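Enoyl-acyl carrier protein reductase (Uncultured bacterium, PDB 6KIA) reduces enoyl groups carried on acyl carrier protein, a step of fatty acid synthesis, binds NADH, and is a triclosan-resistance protein found in a soil metagenome. Local coordinates at residues M87-D91 with M203-V208; H159-G164 with V208-F213; E98-L104 with H122-C126. All coordinates share one frame. Residues are numbered along the deposited sequence.

How the contacts relate
From the N terminus, the loop 87-91 after strand 80-83 opens contact 1, which closes only at 203-208 on helix 196-219. Nested inside that long excursion, contact 3 closes a short local loop by joining 98-104 to 122-126 at the start of helix 120-146. Contact 2 opens at 159-164, at the end of strand 155-159, and closes at 208-213, so it crosses contact 1. V208 belongs to both, and both touch the bound NADH; their centres lie about 8 Å apart. One helix, 196-219, thus receives two cofactor-binding loops. Contact 3, centred about 13 Å from contact 1, is tied to it where D91 O meets T102 OG1; it does not touch contact 2.

Contact 1. Residues M87-D91 with M203-V208. With NAI (1,4-dihydronicotinamide adenine dinucleotide), chain D.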
loop_
_atom_site.group_PDB
_atom_site.type_symbol
_atom_site.label_atom_id
_atom_site.label_comp_id
_atom_site.label_asym_id
_atom_site.label_seq_id
_atom_site.Cartn_x
_atom_site.Cartn_y
_atom_site.Cartn_z
ATOM N N MET A 87 3.088 -6.812 15.578
ATOM C CA MET A 87 1.893 -7.157 14.814
ATOM C C MET A 87 0.744 -6.208 15.113
ATOM O O MET A 87 0.308 -6.110 16.253
ATOM C CB MET A 87 1.454 -8.583 15.144
ATOM C CG MET A 87 0.304 -9.021 14.290
ATOM S SD MET A 87 0.860 -9.601 12.702
ATOM C CE MET A 87 1.260 -11.289 13.162
ATOM N N ALA A 88 0.238 -5.515 14.095
ATOM C CA ALA A 88 -0.900 -4.623 14.303
ATOM C C ALA A 88 -2.212 -5.364 14.144
ATOM O O ALA A 88 -2.239 -6.503 13.687
ATOM C CB ALA A 88 -0.851 -3.457 13.367
ATOM N N GLY A 89 -3.297 -4.705 14.535
ATOM C CA GLY A 89 -4.615 -5.316 14.490
ATOM C C GLY A 89 -4.921 -5.994 15.805
ATOM O O GLY A 89 -4.037 -6.209 16.638
ATOM N N PHE A 90 -6.184 -6.362 15.991
ATOM C CA PHE A 90 -6.597 -6.963 17.252
ATOM C C PHE A 90 -7.394 -8.236 17.017
ATOM O O PHE A 90 -8.001 -8.762 17.940
ATOM C CB PHE A 90 -7.412 -5.958 18.085
ATOM C CG PHE A 90 -8.677 -5.482 17.412
ATOM C CD1 PHE A 90 -8.640 -4.451 16.480
ATOM C CD2 PHE A 90 -9.909 -6.051 17.725
ATOM C CE1 PHE A 90 -9.793 -4.001 15.858
ATOM C CE2 PHE A 90 -11.072 -5.620 17.102
ATOM C CZ PHE A 90 -11.024 -4.595 16.163
ATOM N N ASP A 91 -7.368 -8.752 15.788
ATOM C CA ASP A 91 -8.197 -9.916 15.454
ATOM C C ASP A 91 -7.834 -11.184 16.243
ATOM O O ASP A 91 -8.673 -12.077 16.406
ATOM C CB ASP A 91 -8.113 -10.200 13.953
ATOM C CG ASP A 91 -6.693 -10.219 13.447
ATOM O OD1 ASP A 91 -6.064 -9.130 13.338
ATOM O OD2 ASP A 91 -6.211 -11.329 13.149
ATOM N N MET A 203 -13.037 -2.027 11.332
ATOM C CA MET A 203 -12.346 -1.595 12.557
ATOM C C MET A 203 -10.868 -2.046 12.542
ATOM O O MET A 203 -9.934 -1.279 12.889
ATOM C CB MET A 203 -13.068 -2.156 13.782
ATOM C CG MET A 203 -14.475 -1.635 13.915
ATOM S SD MET A 203 -15.330 -2.420 15.292
ATOM C CE MET A 203 -14.005 -2.596 16.459
ATOM N N ASN A 204 -10.657 -3.291 12.122
ATOM C CA ASN A 204 -9.293 -3.808 12.067
ATOM C C ASN A 204 -8.459 -3.078 11.014
ATOM O O ASN A 204 -7.277 -2.795 11.236
ATOM C CB ASN A 204 -9.298 -5.310 11.784
ATOM C CG ASN A 204 -8.197 -6.045 12.531
ATOM O OD1 ASN A 204 -7.755 -5.617 13.607
ATOM N ND2 ASN A 204 -7.746 -7.150 11.965
ATOM N N PHE A 205 -9.084 -2.750 9.882
ATOM C CA PHE A 205 -8.428 -1.978 8.822
ATOM C C PHE A 205 -7.992 -0.620 9.373
ATOM O O PHE A 205 -6.857 -0.183 9.147
ATOM C CB PHE A 205 -9.355 -1.736 7.613
ATOM C CG PHE A 205 -9.550 -2.930 6.693
ATOM C CD1 PHE A 205 -9.025 -4.176 6.983
ATOM C CD2 PHE A 205 -10.291 -2.774 5.517
ATOM C CE1 PHE A 205 -9.243 -5.258 6.102
ATOM C CE2 PHE A 205 -10.514 -3.847 4.633
ATOM C CZ PHE A 205 -9.989 -5.081 4.932
ATOM N N ASP A 206 -8.884 0.066 10.089
ATOM C CA ASP A 206 -8.482 1.346 10.676
ATOM C C ASP A 206 -7.260 1.150 11.560
ATOM O O ASP A 206 -6.324 1.966 11.514
ATOM C CB ASP A 206 -9.603 1.980 11.500
ATOM C CG ASP A 206 -10.563 2.819 10.675
ATOM O OD1 ASP A 206 -10.371 2.979 9.449
ATOM O OD2 ASP A 206 -11.539 3.327 11.275
ATOM N N GLU A 207 -7.242 0.078 12.354
ATOM C CA GLU A 207 -6.100 -0.111 13.262
ATOM C C GLU A 207 -4.775 -0.345 12.507
ATOM O O GLU A 207 -3.745 0.306 12.794
ATOM C CB GLU A 207 -6.343 -1.285 14.218
ATOM C CG GLU A 207 -7.356 -1.049 15.325
ATOM C CD GLU A 207 -7.176 0.267 16.060
ATOM O OE1 GLU A 207 -6.023 0.741 16.194
ATOM O OE2 GLU A 207 -8.191 0.795 16.568
ATOM N N VAL A 208 -4.791 -1.271 11.558
ATOM C CA VAL A 208 -3.565 -1.676 10.857
ATOM C C VAL A 208 -3.081 -0.657 9.822
ATOM O O VAL A 208 -1.894 -0.338 9.752
ATOM C CB VAL A 208 -3.757 -3.042 10.127
ATOM C CG1 VAL A 208 -2.459 -3.450 9.420
ATOM C CG2 VAL A 208 -4.238 -4.144 11.116
HETATM P PA NAI D . 3.049 -5.823 0.764
HETATM O O1A NAI D . 4.444 -6.042 0.265
HETATM O O2A NAI D . 2.230 -7.058 1.083
HETATM O O5B NAI D . 3.152 -4.851 2.019
HETATM C C5B NAI D . 2.203 -4.950 3.062
HETATM C C4B NAI D . 2.901 -4.233 4.258
HETATM O O4B NAI D . 1.836 -4.195 5.385
HETATM C C3B NAI D . 3.918 -4.879 4.706
HETATM O O3B NAI D . 5.032 -3.975 5.096
HETATM C C2B NAI D . 3.352 -5.693 6.030
HETATM O O2B NAI D . 4.489 -6.091 6.882
HETATM C C1B NAI D . 2.544 -4.852 6.575
HETATM N N9A NAI D . 1.431 -5.535 7.267
HETATM C C8A NAI D . 0.393 -6.291 6.869
HETATM N N7A NAI D . -0.295 -6.650 7.951
HETATM C C5A NAI D . 0.317 -6.107 9.030
HETATM C C6A NAI D . -0.040 -6.217 10.366
HETATM N N6A NAI D . -1.108 -6.890 11.052
HETATM N N1A NAI D . 0.722 -5.594 11.279
HETATM C C2A NAI D . 1.825 -4.881 10.888
HETATM N N3A NAI D . 2.178 -4.771 9.553
HETATM C C4A NAI D . 1.397 -5.409 8.626
HETATM O O3 NAI D . 2.147 -4.979 -0.336
HETATM P PN NAI D . 2.214 -3.418 -0.738
HETATM O O1N NAI D . 3.590 -3.057 -1.206
HETATM O O2N NAI D . 1.146 -3.290 -1.813
HETATM O O5D NAI D . 1.819 -2.579 0.559
HETATM C C5D NAI D . 2.674 -1.575 1.081
HETATM C C4D NAI D . 1.854 -0.268 1.181
HETATM O O4D NAI D . 1.605 0.168 -0.038
HETATM C C3D NAI D . 0.488 -0.534 1.808
HETATM O O3D NAI D . 0.180 0.387 2.800
HETATM C C2D NAI D . -0.450 -0.316 0.600
HETATM O O2D NAI D . -1.812 -0.047 1.087
HETATM C C1D NAI D . 0.106 0.669 -0.056
HETATM N N1N NAI D . -0.340 0.778 -1.444
HETATM C C2N NAI D . -0.471 -0.328 -2.258
HETATM C C3N NAI D . -0.960 -0.178 -3.563
HETATM C C7N NAI D . -1.082 -1.377 -4.502
HETATM O O7N NAI D . -1.787 -1.316 -5.506
HETATM N N7N NAI D . -0.359 -2.560 -4.201
HETATM C C4N NAI D . -1.300 1.066 -4.074
HETATM C C5N NAI D . -1.114 2.187 -3.256
HETATM C C6N NAI D . -0.641 2.032 -1.948
#
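The amide of N204 reads two successive positions of the loop. N204 OD1 accepts from F90 N (3.0 Å, N-H...O angle 163°) and N204 ND2 donates to D91 OD1 (2.9 Å, 161°). N204 makes both bonds with chi1 at -143°, between the usual wells, while D91 takes a p rotamer (chi1 49°) that brings its carboxylate to the amide. N204 ND2 also serves G164 O. F90 is likewise p: CZ lies 3.6 Å from M203 CE, and E207 CG sits 3.8 Å from F90 CD1, at the ring edge. E207 (m, m) points its CB toward the loop, but its carboxylate is taken by R127 and N211. At G89 (phi/psi 91/167) a CB would jam against A88 O, which by itself calls for glycine, and an ideal one would also lie 3.1 Å from both N204 OD1 and V208 CG2. This is the adenine end of a Rossmann-type dinucleotide site. A88 N donates to NAI N1A (2.9 Å) and NAI N6A donates to A88 O (2.9 Å), so both hydrogen bonds to adenine at A88 are made by its main chain. V208, in rotamer t, packs between the adenine and A88, with V208 CG1 3.8 Å from NAI C6A and V208 CG2 4.1 Å from A88 CB. M87 (t, p, p) has no contact with 203-208; its side chain folds so that SD lies 3.7 Å from NAI N6A.

Contact 2. Residues H159-G164 with V208-F213; sequences HTMAGG and VTANTF. With NAI (1,4-dihydronicotinamide adenine dinucleotide), chain D.
The two backbones come exceptionally close, A162 CA lying 4.0 Å from T209 CA, beside a widened pi-type turn at 208-211 of helix 196-219, where A210 has phi/psi -118/-60. H159 (-82/137) ends strand 155-159, with H159 CA 6.6 Å from F213 CA; T160 (-132/-3) turns the chain, and M161 (-70/132) and A162 (-154/142) are extended. H159 (chi1 t, chi2 -83°) donates from NE2 to T212 OG1 (2.8 Å, 179°), and T212 (p) donates on from OG1 to V208 O (2.6 Å). F213 (t) sets its CB over the H159 ring face, 4.1 Å from the centroid, and turns its ring edge to that face (centroids 5.1 Å, planes 63°). T209 (m) accepts from G163 N at OG1 (3.2 Å), an atom also hydrogen-bonded to Q262. T209 CA lies 3.6 Å from M161 O; a water sits 2.7 Å from M161 O and T209 O. At G163 (153/-152) and G164 (117/11) a CB would jam against the preceding carbonyl O and, at G163, clash with NAI N7A. V208 CG1 packs 3.4 Å from G163 N. T160 OG1 donates to NAI O3B (2.6 Å) and A162 N to NAI O4B (3.2 Å), as in a strand-end loop of a Rossmann-type dinucleotide site.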
loop_
_atom_site.group_PDB
_atom_site.type_symbol
_atom_site.label_atom_id
_atom_site.label_comp_id
_atom_site.label_asym_id
_atom_site.label_seq_id
_atom_site.Cartn_x
_atom_site.Cartn_y
_atom_site.Cartn_z
ATOM N N HIS A 159 6.545 4.267 6.865
ATOM C CA HIS A 159 5.410 3.405 7.225
ATOM C C HIS A 159 4.905 2.691 5.991
ATOM O O HIS A 159 4.782 3.310 4.946
ATOM C CB HIS A 159 4.324 4.276 7.854
ATOM C CG HIS A 159 3.048 3.571 8.179
ATOM N ND1 HIS A 159 2.066 3.345 7.236
ATOM C CD2 HIS A 159 2.541 3.139 9.361
ATOM C CE1 HIS A 159 1.038 2.749 7.811
ATOM N NE2 HIS A 159 1.298 2.617 9.101
ATOM N N THR A 160 4.610 1.395 6.107
ATOM C CA THR A 160 4.114 0.636 4.953
ATOM C C THR A 160 2.890 -0.185 5.306
ATOM O O THR A 160 2.341 -0.873 4.445
ATOM C CB THR A 160 5.170 -0.359 4.394
ATOM O OG1 THR A 160 5.387 -1.390 5.366
ATOM C CG2 THR A 160 6.488 0.334 4.047
ATOM N N MET A 161 2.477 -0.168 6.573
ATOM C CA MET A 161 1.514 -1.157 7.053
ATOM C C MET A 161 0.126 -0.955 6.495
ATOM O O MET A 161 -0.413 0.145 6.538
ATOM C CB MET A 161 1.426 -1.124 8.587
ATOM C CG MET A 161 2.742 -1.405 9.262
ATOM S SD MET A 161 2.626 -1.342 11.052
ATOM C CE MET A 161 4.250 -1.948 11.533
ATOM N N ALA A 162 -0.442 -2.049 6.012
ATOM C CA ALA A 162 -1.839 -2.112 5.589
ATOM C C ALA A 162 -2.288 -3.555 5.734
ATOM O O ALA A 162 -1.527 -4.468 5.442
ATOM C CB ALA A 162 -2.009 -1.631 4.128
ATOM N N GLY A 163 -3.529 -3.766 6.156
ATOM C CA GLY A 163 -4.048 -5.123 6.289
ATOM C C GLY A 163 -5.131 -5.192 7.338
ATOM O O GLY A 163 -5.815 -4.203 7.569
ATOM N N GLY A 164 -5.291 -6.356 7.972
ATOM C CA GLY A 164 -6.272 -6.516 9.029
ATOM C C GLY A 164 -7.345 -7.530 8.668
ATOM O O GLY A 164 -8.366 -7.623 9.341
ATOM N N VAL A 208 -4.791 -1.271 11.558
ATOM C CA VAL A 208 -3.565 -1.676 10.857
ATOM C C VAL A 208 -3.081 -0.657 9.822
ATOM O O VAL A 208 -1.894 -0.338 9.752
ATOM C CB VAL A 208 -3.757 -3.042 10.127
ATOM C CG1 VAL A 208 -2.459 -3.450 9.420
ATOM C CG2 VAL A 208 -4.238 -4.144 11.116
ATOM N N THR A 209 -4.008 -0.179 9.001
ATOM C CA THR A 209 -3.705 0.650 7.843
ATOM C C THR A 209 -3.541 2.114 8.211
ATOM O O THR A 209 -2.784 2.840 7.563
ATOM C CB THR A 209 -4.818 0.478 6.790
ATOM O OG1 THR A 209 -4.884 -0.916 6.457
ATOM C CG2 THR A 209 -4.581 1.320 5.538
ATOM N N ALA A 210 -4.212 2.547 9.278
ATOM C CA ALA A 210 -4.191 3.969 9.620
ATOM C C ALA A 210 -3.574 4.268 10.983
ATOM O O ALA A 210 -2.587 5.012 11.077
ATOM C CB ALA A 210 -5.621 4.543 9.549
ATOM N N ASN A 211 -4.144 3.714 12.047
ATOM C CA ASN A 211 -3.715 4.099 13.390
ATOM C C ASN A 211 -2.266 3.737 13.737
ATOM O O ASN A 211 -1.645 4.403 14.554
ATOM C CB ASN A 211 -4.669 3.499 14.411
ATOM C CG ASN A 211 -6.062 4.087 14.292
ATOM O OD1 ASN A 211 -6.236 5.177 13.743
ATOM N ND2 ASN A 211 -7.060 3.370 14.793
ATOM N N THR A 212 -1.727 2.702 13.102
ATOM C CA THR A 212 -0.309 2.380 13.220
ATOM C C THR A 212 0.607 3.571 12.858
ATOM O O THR A 212 1.694 3.694 13.420
ATOM C CB THR A 212 0.064 1.200 12.312
ATOM O OG1 THR A 212 -0.432 1.453 10.989
ATOM C CG2 THR A 212 -0.572 -0.086 12.818
ATOM N N PHE A 213 0.195 4.416 11.904
ATOM C CA PHE A 213 0.966 5.615 11.549
ATOM C C PHE A 213 0.975 6.597 12.698
ATOM O O PHE A 213 2.002 7.213 12.989
ATOM C CB PHE A 213 0.391 6.263 10.288
ATOM C CG PHE A 213 1.293 7.268 9.624
ATOM C CD1 PHE A 213 2.642 6.994 9.370
ATOM C CD2 PHE A 213 0.758 8.445 9.131
ATOM C CE1 PHE A 213 3.449 7.920 8.696
ATOM C CE2 PHE A 213 1.559 9.374 8.470
ATOM C CZ PHE A 213 2.904 9.106 8.240
HETATM P PA NAI D . 3.049 -5.823 0.764
HETATM O O1A NAI D . 4.444 -6.042 0.265
HETATM O O2A NAI D . 2.230 -7.058 1.083
HETATM O O5B NAI D . 3.152 -4.851 2.019
HETATM C C5B NAI D . 2.203 -4.950 3.062
HETATM C C4B NAI D . 2.901 -4.233 4.258
HETATM O O4B NAI D . 1.836 -4.195 5.385
HETATM C C3B NAI D . 3.918 -4.879 4.706
HETATM O O3B NAI D . 5.032 -3.975 5.096
HETATM C C2B NAI D . 3.352 -5.693 6.030
HETATM O O2B NAI D . 4.489 -6.091 6.882
HETATM C C1B NAI D . 2.544 -4.852 6.575
HETATM N N9A NAI D . 1.431 -5.535 7.267
HETATM C C8A NAI D . 0.393 -6.291 6.869
HETATM N N7A NAI D . -0.295 -6.650 7.951
HETATM C C5A NAI D . 0.317 -6.107 9.030
HETATM C C6A NAI D . -0.040 -6.217 10.366
HETATM N N6A NAI D . -1.108 -6.890 11.052
HETATM N N1A NAI D . 0.722 -5.594 11.279
HETATM C C2A NAI D . 1.825 -4.881 10.888
HETATM N N3A NAI D . 2.178 -4.771 9.553
HETATM C C4A NAI D . 1.397 -5.409 8.626
HETATM O O3 NAI D . 2.147 -4.979 -0.336
HETATM P PN NAI D . 2.214 -3.418 -0.738
HETATM O O1N NAI D . 3.590 -3.057 -1.206
HETATM O O2N NAI D . 1.146 -3.290 -1.813
HETATM O O5D NAI D . 1.819 -2.579 0.559
HETATM C C5D NAI D . 2.674 -1.575 1.081
HETATM C C4D NAI D . 1.854 -0.268 1.181
HETATM O O4D NAI D . 1.605 0.168 -0.038
HETATM C C3D NAI D . 0.488 -0.534 1.808
HETATM O O3D NAI D . 0.180 0.387 2.800
HETATM C C2D NAI D . -0.450 -0.316 0.600
HETATM O O2D NAI D . -1.812 -0.047 1.087
HETATM C C1D NAI D . 0.106 0.669 -0.056
HETATM N N1N NAI D . -0.340 0.778 -1.444
HETATM C C2N NAI D . -0.471 -0.328 -2.258
HETATM C C3N NAI D . -0.960 -0.178 -3.563
HETATM C C7N NAI D . -1.082 -1.377 -4.502
HETATM O O7N NAI D . -1.787 -1.316 -5.506
HETATM N N7N NAI D . -0.359 -2.560 -4.201
HETATM C C4N NAI D . -1.300 1.066 -4.074
HETATM C C5N NAI D . -1.114 2.187 -3.256
HETATM C C6N NAI D . -0.641 2.032 -1.948
HETATM O O HOH W 1 -1.362 2.361 5.336
#

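Contact 3. Residues E98-L104 with H122-C126; sequences EPTPTDL and HIEKC
A short, weakly bonded helix at about 101-104 is started by a capping box and set against the first turns of helix 120-146. Residues 98-100 run extended (phi/psi -109/161, -64/146 and -86/166), and the chain turns helical from P101 (-56/-37). T100 is the N-cap: in rotamer p, its OG1 accepts from D103 N (3.0 Å), while T100 N donates back to D103 OD2 (3.0 Å, 176°). T100 O takes L104 N at 3.0 Å. P99 and P101 have no amide hydrogen to satisfy, and T102 is bonded through backbone and OG1 to D91.

Across the interface P101 CA lies 6.1 Å from I123 CA, and T100 CA 6.7 Å from C126 CA. Segment 122-126 is regular helix, with C126 N bonded to H122 O at 2.9 Å. H122 (chi1 t, chi2 67°) reaches over to donate from NE2 to P99 O (2.6 Å, 166°), the one hydrogen bond joining the segments. E98 OE1 stands 3.4 Å from H122 CE1, at the ring edge. C126, rotamer m, lays SG 3.6 Å from P99 O and 3.7 Å from P101 CD. L104 CD1 meets H122 CD2 at 3.9 Å and I123 CG1 at 4.0 Å; P101 and I123 both continue onto L200 of helix 196-219.

E98 OE1 and K125 NZ, 4.1 Å apart, are too distant for a salt bridge. The chemistry is therefore one short, nearly linear histidine-to-carbonyl bond beside a small apolar patch, with the charged pair contributing at most long-range attraction.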
loop_
_atom_site.group_PDB
_atom_site.type_symbol
_atom_site.label_atom_id
_atom_site.label_comp_id
_atom_site.label_asym_id
_atom_site.label_seq_id
_atom_site.Cartn_x
_atom_site.Cartn_y
_atom_site.Cartn_z
ATOM N N GLU A 98 -10.050 -15.885 27.059
ATOM C CA GLU A 98 -11.337 -15.477 26.490
ATOM C C GLU A 98 -11.291 -15.478 24.959
ATOM O O GLU A 98 -10.204 -15.440 24.369
ATOM C CB GLU A 98 -11.746 -14.100 27.024
ATOM C CG GLU A 98 -11.618 -13.970 28.535
ATOM C CD GLU A 98 -12.164 -12.653 29.067
ATOM O OE1 GLU A 98 -12.712 -11.863 28.266
ATOM O OE2 GLU A 98 -12.033 -12.402 30.286
ATOM N N PRO A 99 -12.469 -15.521 24.306
ATOM C CA PRO A 99 -12.448 -15.587 22.839
ATOM C C PRO A 99 -11.827 -14.349 22.200
ATOM O O PRO A 99 -11.959 -13.236 22.732
ATOM C CB PRO A 99 -13.937 -15.679 22.468
ATOM C CG PRO A 99 -14.599 -16.249 23.672
ATOM C CD PRO A 99 -13.823 -15.726 24.854
ATOM N N THR A 100 -11.142 -14.555 21.078
ATOM C CA THR A 100 -10.664 -13.457 20.239
ATOM C C THR A 100 -11.799 -13.091 19.284
ATOM O O THR A 100 -12.752 -13.859 19.143
ATOM C CB THR A 100 -9.408 -13.855 19.434
ATOM O OG1 THR A 100 -9.744 -14.895 18.506
ATOM C CG2 THR A 100 -8.299 -14.323 20.367
ATOM N N PRO A 101 -11.707 -11.930 18.613
ATOM C CA PRO A 101 -12.694 -11.638 17.561
ATOM C C PRO A 101 -12.735 -12.747 16.502
ATOM O O PRO A 101 -13.815 -13.110 16.005
ATOM C CB PRO A 101 -12.183 -10.324 16.956
ATOM C CG PRO A 101 -11.453 -9.653 18.124
ATOM C CD PRO A 101 -10.813 -10.786 18.885
ATOM N N THR A 102 -11.568 -13.305 16.185
ATOM C CA THR A 102 -11.489 -14.405 15.222
ATOM C C THR A 102 -12.294 -15.615 15.726
ATOM O O THR A 102 -13.041 -16.244 14.955
ATOM C CB THR A 102 -10.028 -14.816 14.946
ATOM O OG1 THR A 102 -9.335 -13.714 14.342
ATOM C CG2 THR A 102 -9.984 -15.987 13.985
ATOM N N ASP A 103 -12.161 -15.917 17.014
ATOM C CA ASP A 103 -12.982 -16.955 17.644
ATOM C C ASP A 103 -14.466 -16.651 17.506
ATOM O O ASP A 103 -15.275 -17.558 17.308
ATOM C CB ASP A 103 -12.634 -17.120 19.128
ATOM C CG ASP A 103 -11.267 -17.746 19.347
ATOM O OD1 ASP A 103 -10.853 -18.589 18.520
ATOM O OD2 ASP A 103 -10.617 -17.416 20.368
ATOM N N LEU A 104 -14.832 -15.377 17.642
ATOM C CA LEU A 104 -16.234 -14.975 17.549
ATOM C C LEU A 104 -16.745 -15.143 16.116
ATOM O O LEU A 104 -17.952 -15.196 15.882
ATOM C CB LEU A 104 -16.435 -13.525 18.019
ATOM C CG LEU A 104 -16.127 -13.158 19.473
ATOM C CD1 LEU A 104 -16.662 -11.768 19.823
ATOM C CD2 LEU A 104 -16.644 -14.207 20.443
ATOM N N HIS A 122 -17.440 -7.156 23.970
ATOM C CA HIS A 122 -16.280 -8.028 24.040
ATOM C C HIS A 122 -15.254 -7.634 22.971
ATOM O O HIS A 122 -14.047 -7.626 23.234
ATOM C CB HIS A 122 -16.662 -9.498 23.877
ATOM C CG HIS A 122 -15.510 -10.432 24.068
ATOM N ND1 HIS A 122 -14.878 -10.593 25.283
ATOM C CD2 HIS A 122 -14.835 -11.209 23.188
ATOM C CE1 HIS A 122 -13.889 -11.459 25.152
ATOM N NE2 HIS A 122 -13.839 -11.845 23.889
ATOM N N ILE A 123 -15.734 -7.287 21.780
ATOM C CA ILE A 123 -14.818 -6.902 20.712
ATOM C C ILE A 123 -14.038 -5.653 21.125
ATOM O O ILE A 123 -12.854 -5.521 20.811
ATOM C CB ILE A 123 -15.555 -6.678 19.380
ATOM C CG1 ILE A 123 -15.915 -8.031 18.760
ATOM C CG2 ILE A 123 -14.680 -5.899 18.387
ATOM C CD1 ILE A 123 -16.853 -7.927 17.611
ATOM N N GLU A 124 -14.701 -4.742 21.828
ATOM C CA GLU A 124 -14.048 -3.530 22.311
ATOM C C GLU A 124 -12.973 -3.871 23.349
ATOM O O GLU A 124 -11.873 -3.285 23.360
ATOM C CB GLU A 124 -15.074 -2.569 22.909
ATOM C CG GLU A 124 -14.453 -1.329 23.547
ATOM C CD GLU A 124 -13.526 -0.583 22.599
ATOM O OE1 GLU A 124 -13.949 -0.269 21.466
ATOM O OE2 GLU A 124 -12.370 -0.311 22.988
ATOM N N LYS A 125 -13.292 -4.818 24.226
ATOM C CA LYS A 125 -12.287 -5.311 25.170
ATOM C C LYS A 125 -11.036 -5.852 24.467
ATOM O O LYS A 125 -9.887 -5.543 24.833
ATOM C CB LYS A 125 -12.902 -6.371 26.069
ATOM C CG LYS A 125 -11.998 -6.879 27.175
ATOM C CD LYS A 125 -12.763 -7.834 28.078
ATOM C CE LYS A 125 -14.245 -7.465 28.117
ATOM N NZ LYS A 125 -15.121 -8.575 28.575
ATOM N N CYS A 126 -11.274 -6.648 23.437
ATOM C CA CYS A 126 -10.187 -7.179 22.610
ATOM C C CYS A 126 -9.393 -6.086 21.879
ATOM O O CYS A 126 -8.158 -6.164 21.772
ATOM C CB CYS A 126 -10.737 -8.188 21.598
ATOM S SG CYS A 126 -11.457 -9.679 22.341
#